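Local coordinates for glutamate receptor kainate-like protein (Pleurobrachia bachei, PDB 4ZDM) that binds glycine in its extracellular ligand-binding domain and, as an ionotropic glutamate receptor subunit, probably couples that binding to opening of an ion channel, at residues P16-I21 with A249-Q254; V93-N98 with A103-S108; G114-L119 with L151-N156; I189-G194 with F215-G220. One frame throughout, in Å; residues are numbered along the deposited sequence. Where two conformers were deposited one is given.

How the interactions relate
The four contacts lie in the two-lobed ligand-binding domain, which closes around a bound glycine. Interactions 2 and 4 touch the ligand, their centres about 10 Å apart; centre to centre, interaction 3 is about 10 Å from interaction 4, and interaction 1 about 21 Å from interaction 2, though Phe20 of the former packs on Ala94 of the latter. Along the chain, interactions 2, 3 and 4 follow one another, while interaction 1 spans them by joining an early loop to helix 243-254. Strand 205-221 pairs with strands 94-96, 106-107 and 112-121, the last also pairing with strand 186-192. A hydrogen bond between Ser96 OG and Glu191 OE2 joins ligand-binding residues of interactions 2 and 4.

Interaction 1 of 4, residues P16-I21 with A249-Q254; sequences PEMPFI and AKYENQ
The hydroxyl of Tyr251, whose side chain packs on Met18 and Pro19, is gripped by two partners, Glu43 OE1 of helix 40-52 and the backbone N of Gly39 just before that helix. With the phenol anchored at its far end, the rest of the side chain turns to the loop 16-21. Met18 brings its terminal methyl to the ring, CE lying 3.8 Å from Tyr251 CD1. Its chain is bent at both chi2 (-63°) and chi3 (-81°), and this fold carries CE over to the helix, where the two side chains cross at about a right angle. Pro19 points toward the helix, and its CB sits 4.1 Å from Tyr251 CB, beside the root of the ring. The peptide bond before Pro19 is cis. The loop is further drawn in by backbone hydrogen bonds between Glu17 and Ile21, 2.8 Å from Glu17 N to Ile21 O and 3.0 Å from Ile21 N to Glu17 O; Phe20 and Ile21 together stand opposite the single residue Glu17, which makes a classic beta bulge. Tyr197 of helix 194-198 also touches Met18 and Pro19, while Glu17 forms a salt bridge with Arg147. Loop and C-terminal helix thus meet mainly through apolar side-chain carbons, and the polar end of Tyr251 is satisfied by a third element, helix 40-52 and its approach, which probably helps set where the ring lies.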
loop_
_atom_site.group_PDB
_atom_site.type_symbol
_atom_site.label_atom_id
_atom_site.label_comp_id
_atom_site.label_asym_id
_atom_site.label_seq_id
_atom_site.Cartn_x
_atom_site.Cartn_y
_atom_site.Cartn_z
ATOM N N PRO A 16 1.535 -17.683 6.927
ATOM C CA PRO A 16 0.846 -18.634 7.791
ATOM C C PRO A 16 1.828 -19.535 8.527
ATOM O O PRO A 16 2.718 -20.155 7.909
ATOM C CB PRO A 16 0.003 -19.438 6.804
ATOM C CG PRO A 16 -0.332 -18.456 5.738
ATOM C CD PRO A 16 0.999 -17.740 5.552
ATOM N N GLU A 17 1.617 -19.629 9.836
ATOM C CA GLU A 17 2.355 -20.509 10.742
ATOM C C GLU A 17 1.651 -20.452 12.060
ATOM O O GLU A 17 1.708 -19.430 12.765
ATOM C CB GLU A 17 3.816 -20.110 10.892
ATOM C CG GLU A 17 4.592 -21.110 11.714
ATOM C CD GLU A 17 6.043 -20.696 11.890
ATOM O OE1 GLU A 17 6.653 -20.409 10.843
ATOM O OE2 GLU A 17 6.534 -20.727 13.043
ATOM N N MET A 18 0.970 -21.519 12.453
ATOM C CA MET A 18 0.348 -21.572 13.748
ATOM C C MET A 18 1.373 -21.739 14.837
ATOM O O MET A 18 2.431 -22.313 14.611
ATOM C CB MET A 18 -0.683 -22.701 13.731
ATOM C CG MET A 18 -1.937 -22.361 12.907
ATOM S SD MET A 18 -2.888 -20.971 13.540
ATOM C CE MET A 18 -3.814 -21.794 14.842
ATOM N N PRO A 19 1.073 -21.211 16.052
ATOM C CA PRO A 19 -0.221 -20.659 16.475
ATOM C C PRO A 19 -0.410 -19.169 16.203
ATOM O O PRO A 19 -1.411 -18.587 16.609
ATOM C CB PRO A 19 -0.199 -20.905 17.993
ATOM C CG PRO A 19 1.237 -20.720 18.339
ATOM C CD PRO A 19 2.022 -21.284 17.182
ATOM N N PHE A 20 0.532 -18.579 15.476
ATOM C CA PHE A 20 0.563 -17.136 15.313
ATOM C C PHE A 20 -0.421 -16.639 14.246
ATOM O O PHE A 20 -1.169 -15.673 14.488
ATOM C CB PHE A 20 1.982 -16.705 14.985
ATOM C CG PHE A 20 3.001 -17.149 16.003
ATOM C CD1 PHE A 20 3.006 -16.614 17.293
ATOM C CD2 PHE A 20 3.909 -18.157 15.693
ATOM C CE1 PHE A 20 3.942 -17.087 18.251
ATOM C CE2 PHE A 20 4.819 -18.591 16.651
ATOM C CZ PHE A 20 4.832 -18.062 17.899
ATOM N N ILE A 21 -0.423 -17.293 13.073
ATOM C CA ILE A 21 -1.291 -16.931 11.932
ATOM C C ILE A 21 -1.695 -18.189 11.227
ATOM O O ILE A 21 -0.841 -19.024 10.911
ATOM C CB ILE A 21 -0.592 -15.968 10.934
ATOM C CG1 ILE A 21 -0.068 -14.728 11.656
ATOM C CG2 ILE A 21 -1.540 -15.599 9.769
ATOM C CD1 ILE A 21 0.717 -13.791 10.789
ATOM N N ALA A 249 -2.099 -19.404 25.142
ATOM C CA ALA A 249 -2.681 -20.570 25.818
ATOM C C ALA A 249 -3.994 -21.004 25.206
ATOM O O ALA A 249 -4.286 -22.235 25.090
ATOM C CB ALA A 249 -2.847 -20.271 27.310
ATOM N N LYS A 250 -4.833 -20.058 24.781
ATOM C CA LYS A 250 -6.079 -20.424 24.147
ATOM C C LYS A 250 -5.841 -21.258 22.887
ATOM O O LYS A 250 -6.525 -22.288 22.650
ATOM C CB LYS A 250 -6.892 -19.179 23.815
ATOM C CG LYS A 250 -8.187 -19.482 23.108
ATOM C CD LYS A 250 -9.002 -18.245 22.815
ATOM C CE LYS A 250 -8.397 -17.496 21.670
ATOM N NZ LYS A 250 -9.306 -16.376 21.335
ATOM N N TYR A 251 -4.907 -20.829 22.034
ATOM C CA TYR A 251 -4.653 -21.580 20.826
ATOM C C TYR A 251 -3.962 -22.902 21.093
ATOM O O TYR A 251 -4.268 -23.903 20.424
ATOM C CB TYR A 251 -3.826 -20.713 19.836
ATOM C CG TYR A 251 -4.701 -19.740 19.079
ATOM C CD1 TYR A 251 -5.342 -20.120 17.924
ATOM C CD2 TYR A 251 -4.942 -18.472 19.550
ATOM C CE1 TYR A 251 -6.168 -19.267 17.264
ATOM C CE2 TYR A 251 -5.803 -17.600 18.915
ATOM C CZ TYR A 251 -6.408 -17.994 17.762
ATOM O OH TYR A 251 -7.246 -17.175 17.076
ATOM N N GLU A 252 -3.075 -22.941 22.088
ATOM C CA GLU A 252 -2.422 -24.179 22.505
ATOM C C GLU A 252 -3.464 -25.203 22.957
ATOM O O GLU A 252 -3.392 -26.375 22.628
ATOM C CB GLU A 252 -1.464 -23.861 23.642
ATOM C CG GLU A 252 -0.186 -24.600 23.708
ATOM C CD GLU A 252 0.665 -24.044 24.851
ATOM O OE1 GLU A 252 0.167 -23.143 25.572
ATOM O OE2 GLU A 252 1.811 -24.494 25.036
ATOM N N ASN A 253 -4.455 -24.732 23.685
ATOM C CA ASN A 253 -5.517 -25.625 24.169
ATOM C C ASN A 253 -6.531 -26.024 23.089
ATOM O O ASN A 253 -7.175 -27.078 23.204
ATOM C CB ASN A 253 -6.225 -24.962 25.345
ATOM C CG ASN A 253 -5.337 -24.880 26.576
ATOM O OD1 ASN A 253 -4.553 -25.793 26.842
ATOM N ND2 ASN A 253 -5.442 -23.784 27.326
ATOM N N GLN A 254 -6.702 -25.215 22.054
ATOM C CA GLN A 254 -7.586 -25.550 20.934
ATOM C C GLN A 254 -7.007 -26.698 20.112
ATOM O O GLN A 254 -7.730 -27.350 19.366
ATOM C CB GLN A 254 -7.829 -24.353 20.005
ATOM C CG GLN A 254 -8.747 -23.293 20.564
ATOM C CD GLN A 254 -9.047 -22.178 19.583
ATOM O OE1 GLN A 254 -8.530 -22.157 18.459
ATOM N NE2 GLN A 254 -9.901 -21.235 20.007
#

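Interaction 2 of 4, residues V93-N98 with A103-S108; sequences VALSNN and ADIDFS. With GLY (glycine), chain B.
Ile105 meets Leu95 tip to tip, with Ile105 CD1 3.9 Å from Leu95 CD2. The main partner follows at Phe107, which points toward the segment 93-98 and receives Asn97 over one face. Asn97 CA sits 3.7 Å from the centroid of the Phe107 ring, a CH-pi contact. Because Asn97 CG lies anti to its own N (chi1 -178°), the amide is laid over the same ring, its plane only 12° from that of the ring, and Asn97 ND2 comes within 3.5 Å of Phe107 CB. Leu95 crosses the ring at about a right angle, its CD2 3.7 Å from Phe107 CE2, and Ser96 O approaches the ring obliquely, 3.5 Å from that same Phe107 CE2. At Ser108 a water bridges the two segments, accepting from Asn97 ND2 and lying within hydrogen-bonding distance of Ser108 O.

The other side of segment 93-98 holds the bound glycine. Ala94 O takes a hydrogen bond from the ligand N at 2.7 Å, and Ser96 N gives an almost straight one (178°) to the ligand OXT at 2.9 Å. Phe107 thus packs behind a ligand-binding strand. Strands 94-96 and 106-107 both pair antiparallel with strand 205-221, helix 99-102 links them, helix 78-84 packs on Ile105, and helix 228-240 packs on Asp106 and Ser108.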
loop_
_atom_site.group_PDB
_atom_site.type_symbol
_atom_site.label_atom_id
_atom_site.label_comp_id
_atom_site.label_asym_id
_atom_site.label_seq_id
_atom_site.Cartn_x
_atom_site.Cartn_y
_atom_site.Cartn_z
ATOM N N VAL A 93 3.971 -11.316 11.652
ATOM C CA VAL A 93 4.348 -12.635 12.163
ATOM C C VAL A 93 5.054 -12.441 13.495
ATOM O O VAL A 93 5.309 -11.292 13.912
ATOM C CB VAL A 93 5.235 -13.401 11.209
ATOM C CG1 VAL A 93 4.532 -13.604 9.830
ATOM C CG2 VAL A 93 6.617 -12.771 11.006
ATOM N N ALA A 94 5.407 -13.541 14.158
ATOM C CA ALA A 94 6.325 -13.483 15.279
ATOM C C ALA A 94 7.703 -13.430 14.678
ATOM O O ALA A 94 8.356 -14.436 14.338
ATOM C CB ALA A 94 6.129 -14.700 16.200
ATOM N N LEU A 95 8.134 -12.187 14.448
ATOM C CA LEU A 95 9.387 -11.952 13.732
ATOM C C LEU A 95 10.532 -11.876 14.709
ATOM O O LEU A 95 10.550 -11.043 15.633
ATOM C CB LEU A 95 9.318 -10.663 12.910
ATOM C CG LEU A 95 10.405 -10.501 11.867
ATOM C CD1 LEU A 95 10.264 -11.495 10.722
ATOM C CD2 LEU A 95 10.448 -9.072 11.336
ATOM N N SER A 96 11.499 -12.774 14.552
ATOM C CA SER A 96 12.595 -12.848 15.475
ATOM C C SER A 96 13.560 -11.692 15.292
ATOM O O SER A 96 14.046 -11.395 14.187
ATOM C CB SER A 96 13.329 -14.167 15.282
ATOM O OG SER A 96 12.351 -15.187 15.352
ATOM N N ASN A 97 13.895 -11.057 16.428
ATOM C CA ASN A 97 14.804 -9.934 16.472
ATOM C C ASN A 97 16.207 -10.474 16.571
ATOM O O ASN A 97 16.587 -11.092 17.562
ATOM C CB ASN A 97 14.426 -9.060 17.671
ATOM C CG ASN A 97 15.258 -7.841 17.816
ATOM O OD1 ASN A 97 16.373 -7.760 17.291
ATOM N ND2 ASN A 97 14.692 -6.842 18.522
ATOM N N ASN A 98 16.966 -10.298 15.503
ATOM C CA ASN A 98 18.385 -10.654 15.503
ATOM C C ASN A 98 19.161 -9.473 14.970
ATOM O O ASN A 98 18.613 -8.519 14.367
ATOM C CB ASN A 98 18.677 -11.955 14.737
ATOM C CG ASN A 98 18.379 -11.877 13.267
ATOM O OD1 ASN A 98 18.777 -10.946 12.587
ATOM N ND2 ASN A 98 17.725 -12.896 12.759
ATOM N N ALA A 103 19.936 -4.323 11.923
ATOM C CA ALA A 103 20.749 -3.330 11.218
ATOM C C ALA A 103 19.933 -2.561 10.198
ATOM O O ALA A 103 20.231 -1.421 9.879
ATOM C CB ALA A 103 21.903 -4.015 10.526
ATOM N N ASP A 104 18.920 -3.205 9.646
ATOM C CA ASP A 104 18.208 -2.676 8.501
ATOM C C ASP A 104 16.705 -2.360 8.743
ATOM O O ASP A 104 16.154 -1.556 8.013
ATOM C CB ASP A 104 18.317 -3.632 7.325
ATOM C CG ASP A 104 19.727 -3.742 6.772
ATOM O OD1 ASP A 104 20.526 -2.782 6.954
ATOM O OD2 ASP A 104 20.027 -4.788 6.151
ATOM N N ILE A 105 16.049 -2.989 9.727
ATOM C CA ILE A 105 14.680 -2.658 10.139
ATOM C C ILE A 105 14.641 -2.494 11.650
ATOM O O ILE A 105 15.584 -2.863 12.351
ATOM C CB ILE A 105 13.681 -3.740 9.699
ATOM C CG1 ILE A 105 13.957 -5.087 10.367
ATOM C CG2 ILE A 105 13.704 -3.858 8.176
ATOM C CD1 ILE A 105 12.736 -6.057 10.270
ATOM N N ASP A 106 13.554 -1.923 12.118
ATOM C CA ASP A 106 13.255 -1.838 13.554
ATOM C C ASP A 106 12.321 -2.954 13.969
ATOM O O ASP A 106 11.572 -3.528 13.148
ATOM C CB ASP A 106 12.599 -0.521 13.913
ATOM C CG ASP A 106 13.584 0.640 14.136
ATOM O OD1 ASP A 106 14.814 0.424 14.157
ATOM O OD2 ASP A 106 13.061 1.756 14.341
ATOM N N PHE A 107 12.375 -3.272 15.249
ATOM C CA PHE A 107 11.466 -4.221 15.892
ATOM C C PHE A 107 10.665 -3.480 16.938
ATOM O O PHE A 107 11.201 -2.639 17.684
ATOM C CB PHE A 107 12.255 -5.364 16.520
ATOM C CG PHE A 107 12.814 -6.288 15.511
ATOM C CD1 PHE A 107 14.018 -6.016 14.892
ATOM C CD2 PHE A 107 12.126 -7.396 15.121
ATOM C CE1 PHE A 107 14.532 -6.872 13.919
ATOM C CE2 PHE A 107 12.615 -8.254 14.165
ATOM C CZ PHE A 107 13.830 -7.985 13.546
ATOM N N SER A 108 9.396 -3.825 16.980
ATOM C CA SER A 108 8.545 -3.346 18.067
ATOM C C SER A 108 8.989 -3.909 19.379
ATOM O O SER A 108 9.769 -4.850 19.463
ATOM C CB SER A 108 7.077 -3.729 17.826
ATOM O OG SER A 108 6.821 -5.119 18.036
HETATM N N GLY B . 9.897 -16.525 13.503
HETATM C CA GLY B . 10.759 -16.876 12.344
HETATM C C GLY B . 11.579 -15.751 11.818
HETATM O O GLY B . 12.433 -15.934 10.937
HETATM O OXT GLY B . 11.408 -14.573 12.258
HETATM O O HOH W 1 11.977 -6.761 20.028
#

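Interaction 3 of 4, residues G114-L119 with L151-N156; sequences GGLGAL and LLLASN
Apolar contacts join Leu116 of strand 112-121 to Leu152 and Leu153 of helix 148-155. One methyl does the touching: Leu116 CD1 lies 4.0 Å from Leu153 CD2 and 4.1 Å from Leu153 CG, the two side chains lying alongside one another, pointing opposite ways. The same Leu116 CD1 is 4.2 Å from Leu152 CD1 in the conformer given; as a second conformer of Leu152 was deposited, this approach is less certain. The backbones stay well apart, with 9.4 Å between Leu116 CA and Leu152 CA, so side chains alone bridge the gap. Leu116 is the strand residue that reaches the helix; its neighbours Gly115 and Gly117 have no side chain.

The arrangement is a helix laid on the sheet of a periplasmic-binding-protein-like lobe. Strand 112-121 runs antiparallel to both strand 186-192 and strand 205-221, and helix 148-155 begins at Asn148, whose backbone N binds the glycine ligand. Phe212 and Phe215 extend the apolar surface around Leu116, and Tyr161, Ile164 and Ala165 of helix 159-167 pack on Leu153.

Among polar bonds, Ser155 OG donates to Leu151 O at 2.7 Å, tilted 27° from the carbonyl plane, while Ser155 N reaches the same carbonyl only weakly, with Leu151 O 3.1 Å away. Leu153 O also accepts from Asn162 ND2 of helix 159-167.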
loop_
_atom_site.group_PDB
_atom_site.type_symbol
_atom_site.label_atom_id
_atom_site.label_comp_id
_atom_site.label_asym_id
_atom_site.label_seq_id
_atom_site.Cartn_x
_atom_site.Cartn_y
_atom_site.Cartn_z
ATOM N N GLY A 114 11.550 -15.977 22.699
ATOM C CA GLY A 114 11.788 -17.298 22.138
ATOM C C GLY A 114 13.214 -17.749 22.301
ATOM O O GLY A 114 14.048 -17.108 22.943
ATOM N N GLY A 115 13.490 -18.901 21.710
ATOM C CA GLY A 115 14.826 -19.444 21.701
ATOM C C GLY A 115 14.895 -20.596 20.696
ATOM O O GLY A 115 13.926 -20.939 20.070
ATOM N N LEU A 116 16.088 -21.146 20.507
ATOM C CA LEU A 116 16.243 -22.296 19.612
ATOM C C LEU A 116 16.164 -23.596 20.399
ATOM O O LEU A 116 16.654 -23.716 21.517
ATOM C CB LEU A 116 17.576 -22.232 18.870
ATOM C CG LEU A 116 17.792 -21.004 17.974
ATOM C CD1 LEU A 116 19.140 -21.083 17.216
ATOM C CD2 LEU A 116 16.640 -20.764 17.059
ATOM N N GLY A 117 15.548 -24.564 19.767
ATOM C CA GLY A 117 15.563 -25.925 20.259
ATOM C C GLY A 117 15.871 -26.877 19.139
ATOM O O GLY A 117 15.462 -26.675 18.013
ATOM N N ALA A 118 16.573 -27.938 19.501
ATOM C CA ALA A 118 16.913 -29.015 18.572
ATOM C C ALA A 118 16.005 -30.195 18.894
ATOM O O ALA A 118 16.141 -30.769 19.991
ATOM C CB ALA A 118 18.361 -29.372 18.726
ATOM N N LEU A 119 15.060 -30.506 18.004
ATOM C CA LEU A 119 14.084 -31.545 18.282
ATOM C C LEU A 119 14.296 -32.724 17.318
ATOM O O LEU A 119 14.756 -32.548 16.176
ATOM C CB LEU A 119 12.659 -30.976 18.213
ATOM C CG LEU A 119 12.157 -30.281 19.480
ATOM C CD1 LEU A 119 12.942 -29.029 19.846
ATOM C CD2 LEU A 119 10.655 -29.987 19.296
ATOM N N LEU A 151 19.949 -17.806 10.328
ATOM C CA LEU A 151 20.586 -16.485 10.341
ATOM C C LEU A 151 21.373 -16.365 11.639
ATOM O O LEU A 151 22.497 -15.876 11.634
ATOM C CB LEU A 151 19.566 -15.337 10.229
ATOM C CG LEU A 151 18.876 -14.838 8.954
ATOM C CD1 LEU A 151 18.188 -13.434 9.233
ATOM C CD2 LEU A 151 19.840 -14.722 7.807
ATOM N N LEU A 152 20.774 -16.745 12.778
ATOM C CA LEU A 152 21.481 -16.740 14.063
ATOM C C LEU A 152 22.687 -17.598 14.139
ATOM O O LEU A 152 23.725 -17.204 14.672
ATOM C CB LEU A 152 20.575 -17.221 15.208
ATOM C CG LEU A 152 19.596 -16.221 15.732
ATOM C CD1 LEU A 152 18.803 -16.877 16.869
ATOM C CD2 LEU A 152 20.263 -14.894 16.186
ATOM N N LEU A 153 22.535 -18.815 13.680
ATOM C CA LEU A 153 23.604 -19.772 13.814
ATOM C C LEU A 153 24.756 -19.346 12.903
ATOM O O LEU A 153 25.883 -19.396 13.326
ATOM C CB LEU A 153 23.131 -21.173 13.477
ATOM C CG LEU A 153 22.113 -21.746 14.448
ATOM C CD1 LEU A 153 21.495 -22.948 13.802
ATOM C CD2 LEU A 153 22.754 -22.118 15.769
ATOM N N ALA A 154 24.458 -18.829 11.709
ATOM C CA ALA A 154 25.506 -18.469 10.752
ATOM C C ALA A 154 26.202 -17.189 11.143
ATOM O O ALA A 154 27.361 -16.985 10.751
ATOM C CB ALA A 154 24.927 -18.340 9.360
ATOM N N SER A 155 25.544 -16.321 11.904
ATOM C CA SER A 155 26.138 -15.039 12.272
ATOM C C SER A 155 26.748 -15.069 13.672
ATOM O O SER A 155 27.318 -14.068 14.123
ATOM C CB SER A 155 25.098 -13.921 12.172
ATOM O OG SER A 155 24.020 -14.098 13.072
ATOM N N ASN A 156 26.663 -16.204 14.356
ATOM C CA ASN A 156 27.047 -16.244 15.763
ATOM C C ASN A 156 28.544 -16.171 15.957
ATOM O O ASN A 156 29.311 -16.561 15.081
ATOM C CB ASN A 156 26.498 -17.487 16.446
ATOM C CG ASN A 156 26.517 -17.368 17.968
ATOM O OD1 ASN A 156 27.384 -17.946 18.611
ATOM N ND2 ASN A 156 25.580 -16.586 18.547
#

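Interaction 4 of 4, residues I189-G194 with F215-G220; sequences IDEIPG and FELAFG. With GLY (glycine), chain B.
Glu191 and Phe215 make the tight part of this contact. Glu191 CG and CD each lie 3.6 Å from Phe215 CZ, and Glu191 OE2 is 3.7 Å from Phe215 CE2, so the stem and the carboxylate both run along the end of the ring. The side chains cross at about a right angle, with carboxylate and ring planes 40° apart, and Glu191 CB sits in plane at the ring edge. Phe215 has its CG between the backbone N and carbonyl carbon (chi1 44°), which swings the ring over to Glu191. Leu217 adds CD2, 3.9 Å from Glu191 OE1 and likewise at the edge of the Phe215 ring.

The other end is looser. Pro193, after a cis peptide and partly exposed, reaches Leu217 only with CD, 4.4 Å from Leu217 CD1.

The buried carboxylate is held by polar partners beyond the two strands. OE1 of Glu191 accepts from the ligand N at 2.8 Å, while OE2 is hydrogen-bonded to Ser96 OG and Asn148 ND2, so the group is fixed in rotation by partners at both oxygens. Its charge is likely to favour the protonated amino group of the ligand. Such an acidic residue facing the ligand amine, in the cleft between the lobes, is typical of the amino-acid site of ionotropic glutamate receptors.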
loop_
_atom_site.group_PDB
_atom_site.type_symbol
_atom_site.label_atom_id
_atom_site.label_comp_id
_atom_site.label_asym_id
_atom_site.label_seq_id
_atom_site.Cartn_x
_atom_site.Cartn_y
_atom_site.Cartn_z
ATOM N N ILE A 189 16.320 -27.923 13.927
ATOM C CA ILE A 189 16.684 -26.848 14.835
ATOM C C ILE A 189 15.839 -25.617 14.473
ATOM O O ILE A 189 16.048 -25.032 13.407
ATOM C CB ILE A 189 18.181 -26.515 14.799
ATOM C CG1 ILE A 189 19.027 -27.740 15.154
ATOM C CG2 ILE A 189 18.438 -25.363 15.750
ATOM C CD1 ILE A 189 20.510 -27.567 14.820
ATOM N N ASP A 190 14.897 -25.277 15.337
ATOM C CA ASP A 190 14.020 -24.134 15.071
ATOM C C ASP A 190 13.571 -23.525 16.392
ATOM O O ASP A 190 14.279 -23.611 17.375
ATOM C CB ASP A 190 12.880 -24.553 14.149
ATOM C CG ASP A 190 12.303 -23.380 13.355
ATOM O OD1 ASP A 190 11.424 -22.677 13.857
ATOM O OD2 ASP A 190 12.743 -23.179 12.212
ATOM N N GLU A 191 12.451 -22.817 16.381
ATOM C CA GLU A 191 12.140 -21.869 17.447
ATOM C C GLU A 191 11.114 -22.359 18.431
ATOM O O GLU A 191 10.012 -22.766 18.068
ATOM C CB GLU A 191 11.618 -20.542 16.866
ATOM C CG GLU A 191 12.602 -19.905 15.864
ATOM C CD GLU A 191 12.151 -18.530 15.358
ATOM O OE1 GLU A 191 10.936 -18.218 15.484
ATOM O OE2 GLU A 191 13.048 -17.786 14.868
ATOM N N ILE A 192 11.444 -22.227 19.710
ATOM C CA ILE A 192 10.478 -22.370 20.770
ATOM C C ILE A 192 9.933 -20.966 21.009
ATOM O O ILE A 192 10.627 -20.004 20.736
ATOM C CB ILE A 192 11.110 -22.952 22.040
ATOM C CG1 ILE A 192 12.205 -22.014 22.528
ATOM C CG2 ILE A 192 11.695 -24.363 21.777
ATOM C CD1 ILE A 192 12.345 -21.941 23.979
ATOM N N PRO A 193 8.713 -20.846 21.513
ATOM C CA PRO A 193 7.783 -21.930 21.866
ATOM C C PRO A 193 7.050 -22.544 20.709
ATOM O O PRO A 193 6.408 -23.589 20.872
ATOM C CB PRO A 193 6.785 -21.217 22.803
ATOM C CG PRO A 193 6.756 -19.854 22.321
ATOM C CD PRO A 193 8.176 -19.522 21.880
ATOM N N GLY A 194 7.100 -21.917 19.555
ATOM C CA GLY A 194 6.250 -22.372 18.458
ATOM C C GLY A 194 6.414 -23.838 18.114
ATOM O O GLY A 194 5.415 -24.515 17.802
ATOM N N PHE A 215 15.944 -15.035 21.811
ATOM C CA PHE A 215 15.677 -13.847 21.021
ATOM C C PHE A 215 14.256 -13.391 21.321
ATOM O O PHE A 215 13.422 -14.202 21.683
ATOM C CB PHE A 215 15.794 -14.117 19.490
ATOM C CG PHE A 215 15.141 -15.393 19.072
ATOM C CD1 PHE A 215 15.864 -16.582 19.105
ATOM C CD2 PHE A 215 13.820 -15.448 18.690
ATOM C CE1 PHE A 215 15.258 -17.788 18.798
ATOM C CE2 PHE A 215 13.241 -16.638 18.387
ATOM C CZ PHE A 215 13.951 -17.801 18.421
ATOM N N GLU A 216 14.007 -12.111 21.132
ATOM C CA GLU A 216 12.655 -11.564 21.175
ATOM C C GLU A 216 11.910 -11.867 19.891
ATOM O O GLU A 216 12.532 -11.882 18.832
ATOM C CB GLU A 216 12.702 -10.074 21.409
ATOM C CG GLU A 216 13.177 -9.686 22.805
ATOM C CD GLU A 216 13.023 -8.220 23.049
ATOM O OE1 GLU A 216 12.188 -7.834 23.915
ATOM O OE2 GLU A 216 13.679 -7.369 22.369
ATOM N N LEU A 217 10.604 -12.037 19.987
ATOM C CA LEU A 217 9.668 -12.176 18.878
ATOM C C LEU A 217 8.833 -10.922 18.870
ATOM O O LEU A 217 8.216 -10.600 19.898
ATOM C CB LEU A 217 8.786 -13.415 19.057
ATOM C CG LEU A 217 9.574 -14.725 18.958
ATOM C CD1 LEU A 217 8.781 -15.853 19.599
ATOM C CD2 LEU A 217 9.833 -15.059 17.529
ATOM N N ALA A 218 8.778 -10.212 17.753
ATOM C CA ALA A 218 8.170 -8.885 17.703
ATOM C C ALA A 218 7.591 -8.611 16.347
ATOM O O ALA A 218 7.683 -9.441 15.436
ATOM C CB ALA A 218 9.243 -7.848 18.089
ATOM N N PHE A 219 7.014 -7.433 16.149
ATOM C CA PHE A 219 6.636 -6.962 14.821
ATOM C C PHE A 219 7.797 -6.203 14.215
ATOM O O PHE A 219 8.649 -5.642 14.917
ATOM C CB PHE A 219 5.386 -6.097 14.884
ATOM C CG PHE A 219 4.096 -6.833 15.261
ATOM C CD1 PHE A 219 4.020 -8.199 15.380
ATOM C CD2 PHE A 219 2.944 -6.077 15.434
ATOM C CE1 PHE A 219 2.777 -8.812 15.694
ATOM C CE2 PHE A 219 1.717 -6.689 15.738
ATOM C CZ PHE A 219 1.640 -8.024 15.864
ATOM N N GLY A 220 7.845 -6.158 12.882
ATOM C CA GLY A 220 8.874 -5.466 12.126
ATOM C C GLY A 220 8.368 -4.181 11.495
ATOM O O GLY A 220 7.267 -4.196 10.929
HETATM N N GLY B . 9.897 -16.525 13.503
HETATM C CA GLY B . 10.759 -16.876 12.344
HETATM C C GLY B . 11.579 -15.751 11.818
HETATM O O GLY B . 12.433 -15.934 10.937
HETATM O OXT GLY B . 11.408 -14.573 12.258
#